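Spindle assembly abnormal protein 6 homolog (Drosophila melanogaster, PDB 5AL7) forms the central scaffold of the centriole, its homodimers assembling into the cartwheel that ensures ninefold symmetry. Local coordinates at residues R73-T77 with L154-A159. The protein carries 1 engineered substitution. Residues are numbered along the deposited sequence; the frame is centred on the assembly and turned at random.
Sequences RMYIT and LPCRSA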
ATOM      1  N   ARG A  73       1.099  -1.362  13.837  1.00 32.14           N
ATOM      2  CA  ARG A  73       0.644  -1.499  15.220  1.00 30.79           C
ATOM      3  C   ARG A  73      -0.851  -1.839  15.237  1.00 26.14           C
ATOM      4  O   ARG A  73      -1.700  -0.946  15.305  1.00 23.74           O
ATOM      5  CB  ARG A  73       0.929  -0.223  16.024  1.00 29.15           C
ATOM      6  CG  ARG A  73       2.360   0.309  15.900  1.00 28.66           C
ATOM      7  CD  ARG A  73       2.814   0.960  17.210  1.00 49.75           C
ATOM      8  NE  ARG A  73       3.673   0.077  18.004  1.00 67.93           N
ATOM      9  CZ  ARG A  73       3.794   0.125  19.332  1.00 81.32           C
ATOM     10  NH1 ARG A  73       3.092   0.999  20.047  1.00 81.19           N
ATOM     11  NH2 ARG A  73       4.609  -0.724  19.953  1.00 81.26           N
ATOM     12  N   MET A  74      -1.152  -3.131  15.130  1.00 20.61           N
ATOM     13  CA  MET A  74      -2.518  -3.610  14.961  1.00 20.12           C
ATOM     14  C   MET A  74      -3.048  -4.431  16.126  1.00 34.63           C
ATOM     15  O   MET A  74      -2.371  -5.323  16.641  1.00 40.42           O
ATOM     16  CB  MET A  74      -2.611  -4.429  13.674  1.00 42.24           C
ATOM     17  CG  MET A  74      -4.010  -4.601  13.129  1.00 46.81           C
ATOM     18  SD  MET A  74      -3.936  -5.428  11.543  1.00 32.22           S
ATOM     19  CE  MET A  74      -3.326  -4.098  10.513  1.00 30.40           C
ATOM     20  N   TYR A  75      -4.289  -4.142  16.500  1.00 35.21           N
ATOM     21  CA  TYR A  75      -4.976  -4.818  17.603  1.00 36.21           C
ATOM     22  C   TYR A  75      -6.289  -5.339  17.078  1.00 30.61           C
ATOM     23  O   TYR A  75      -7.045  -4.600  16.440  1.00 27.02           O
ATOM     24  CB  TYR A  75      -5.194  -3.869  18.786  1.00 27.29           C
ATOM     25  CG  TYR A  75      -3.927  -3.164  19.179  1.00 20.35           C
ATOM     26  CD1 TYR A  75      -3.015  -3.759  20.042  1.00 28.14           C
ATOM     27  CD2 TYR A  75      -3.619  -1.925  18.650  1.00 20.12           C
ATOM     28  CE1 TYR A  75      -1.832  -3.105  20.399  1.00 30.88           C
ATOM     29  CE2 TYR A  75      -2.443  -1.271  18.999  1.00 30.05           C
ATOM     30  CZ  TYR A  75      -1.556  -1.863  19.871  1.00 27.57           C
ATOM     31  OH  TYR A  75      -0.390  -1.212  20.195  1.00 36.31           O
ATOM     32  N   ILE A  76      -6.518  -6.633  17.259  1.00 23.33           N
ATOM     33  CA  ILE A  76      -7.662  -7.279  16.636  1.00 23.82           C
ATOM     34  C   ILE A  76      -8.571  -7.921  17.660  1.00 29.56           C
ATOM     35  O   ILE A  76      -8.096  -8.612  18.561  1.00 21.11           O
ATOM     36  CB  ILE A  76      -7.215  -8.350  15.624  1.00 23.39           C
ATOM     37  CG1 ILE A  76      -6.381  -7.711  14.516  1.00 39.40           C
ATOM     38  CG2 ILE A  76      -8.416  -9.079  15.051  1.00 27.08           C
ATOM     39  CD1 ILE A  76      -5.952  -8.672  13.445  1.00 50.14           C
ATOM     40  N   THR A  77      -9.874  -7.685  17.509  1.00 27.49           N
ATOM     41  CA  THR A  77     -10.898  -8.377  18.290  1.00 22.99           C
ATOM     42  C   THR A  77     -11.789  -9.228  17.398  1.00 24.83           C
ATOM     43  O   THR A  77     -12.466  -8.718  16.497  1.00 25.85           O
ATOM     44  CB  THR A  77     -11.776  -7.387  19.070  1.00 29.63           C
ATOM     45  OG1 THR A  77     -11.016  -6.833  20.150  1.00 52.75           O
ATOM     46  CG2 THR A  77     -12.959  -8.094  19.653  1.00 27.33           C
ATOM     47  N   LEU A 154     -14.693  -6.147  25.211  1.00 37.15           N
ATOM     48  CA  LEU A 154     -14.354  -7.250  24.294  1.00 33.55           C
ATOM     49  C   LEU A 154     -12.890  -7.696  24.403  1.00 39.59           C
ATOM     50  O   LEU A 154     -11.986  -6.865  24.408  1.00 35.94           O
ATOM     51  CB  LEU A 154     -14.626  -6.841  22.841  1.00 24.08           C
ATOM     52  CG  LEU A 154     -16.055  -6.543  22.404  1.00 23.25           C
ATOM     53  CD1 LEU A 154     -16.045  -5.894  21.045  1.00 22.54           C
ATOM     54  CD2 LEU A 154     -16.884  -7.792  22.412  1.00 24.64           C
ATOM     55  N   PRO A 155     -12.645  -9.017  24.409  1.00 31.87           N
ATOM     56  CA  PRO A 155     -11.279  -9.549  24.477  1.00 27.99           C
ATOM     57  C   PRO A 155     -10.496  -9.212  23.215  1.00 36.65           C
ATOM     58  O   PRO A 155     -10.841  -9.665  22.124  1.00 59.41           O
ATOM     59  CB  PRO A 155     -11.486 -11.063  24.614  1.00 26.69           C
ATOM     60  CG  PRO A 155     -12.914 -11.245  24.932  1.00 27.34           C
ATOM     61  CD  PRO A 155     -13.641 -10.091  24.327  1.00 34.03           C
ATOM     62  N   CYS A 156      -9.494  -8.356  23.373  1.00 38.81           N
ATOM     63  CA  CYS A 156      -8.673  -7.867  22.267  1.00 34.41           C
ATOM     64  C   CYS A 156      -7.267  -8.456  22.260  1.00 31.69           C
ATOM     65  O   CYS A 156      -6.703  -8.758  23.300  1.00 39.23           O
ATOM     66  CB  CYS A 156      -8.588  -6.350  22.318  1.00 33.51           C
ATOM     67  SG  CYS A 156      -8.281  -5.646  20.736  1.00 27.08           S
ATOM     68  N   ARG A 157      -6.702  -8.579  21.071  1.00 32.50           N
ATOM     69  CA  ARG A 157      -5.444  -9.274  20.878  1.00 28.68           C
ATOM     70  C   ARG A 157      -4.449  -8.412  20.124  1.00 33.21           C
ATOM     71  O   ARG A 157      -4.827  -7.559  19.314  1.00 21.96           O
ATOM     72  CB  ARG A 157      -5.714 -10.577  20.123  1.00 45.79           C
ATOM     73  CG  ARG A 157      -4.562 -11.538  20.027  1.00 62.66           C
ATOM     74  CD  ARG A 157      -4.589 -12.244  18.676  1.00 74.00           C
ATOM     75  NE  ARG A 157      -3.915 -13.543  18.691  1.00 77.85           N
ATOM     76  CZ  ARG A 157      -2.598 -13.698  18.590  1.00 81.94           C
ATOM     77  NH1 ARG A 157      -1.809 -12.636  18.489  1.00 78.99           N
ATOM     78  NH2 ARG A 157      -2.068 -14.914  18.605  1.00 85.80           N
ATOM     79  N   SER A 158      -3.170  -8.605  20.405  1.00 42.62           N
ATOM     80  CA  SER A 158      -2.141  -7.942  19.615  1.00 36.31           C
ATOM     81  C   SER A 158      -1.849  -8.778  18.371  1.00 36.72           C
ATOM     82  O   SER A 158      -1.355  -9.903  18.480  1.00 43.10           O
ATOM     83  CB  SER A 158      -0.884  -7.728  20.425  1.00 26.00           C
ATOM     84  OG  SER A 158      -0.077  -6.791  19.754  1.00 41.34           O
ATOM     85  N   ALA A 159      -2.208  -8.256  17.202  1.00 27.86           N
ATOM     86  CA  ALA A 159      -2.128  -9.023  15.960  1.00 29.62           C
ATOM     87  C   ALA A 159      -0.719  -9.537  15.649  1.00 37.68           C
ATOM     88  O   ALA A 159       0.263  -8.780  15.678  1.00 36.51           O
ATOM     89  CB  ALA A 159      -2.641  -8.189  14.807  1.00 31.48           C
TER
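Three backbone hydrogen bonds join these antiparallel strands. Ile-76 and Arg-157 form a hydrogen-bonded pair, Ile-76 N giving to Arg-157 O at 2.8 Å and Arg-157 N to Ile-76 O at 2.9 Å; beyond it Ala-159 N, just past the strand end, reaches Met-74 O at 3.0 Å. Tyr-75 and Ser-158 are the non-hydrogen-bonded pair between them, where Tyr-75 CA makes a CA-H...O contact with Arg-157 O at 3.2 Å. The axes of segments 74-77 and 154-158 run at 145°. Thr-77 OG1 gives a weak hydrogen bond to Pro-155 O (3.5 Å); Pro-155 itself has no N-H to complete a hydrogen-bonded pair. Arg-157 also folds back, its NH1 bonding Ser-158 O at 2.8 Å, while its NH2 hydrogen-bonds Ser-12 OG.

Small Ala-159 leaves room for larger neighbours: its CB lies 3.6 Å from CD1 of Ile-76, whose beta-branching suits a strand, and 3.9 Å from CB of apolar Met-74. The slim thiol of Cys-156 brings SG within 4.1 Å of Tyr-75 CB, and Thr-77 CG2 packs on CB of buried, apolar Leu-154 at 3.8 Å.

The pairing lies within the barrel of the SAS-6 N-terminal head domain, with strand 60-67 flanking 70-80 (Tyr-75 OH weakly hydrogen-bonds Glu-67) and strand 136-142 flanking 149-158. Helix 161-187, which leads into the dimerising coiled coil, packs through Val-164 on Met-74 and Ala-159, and through Thr-163 on Ile-76.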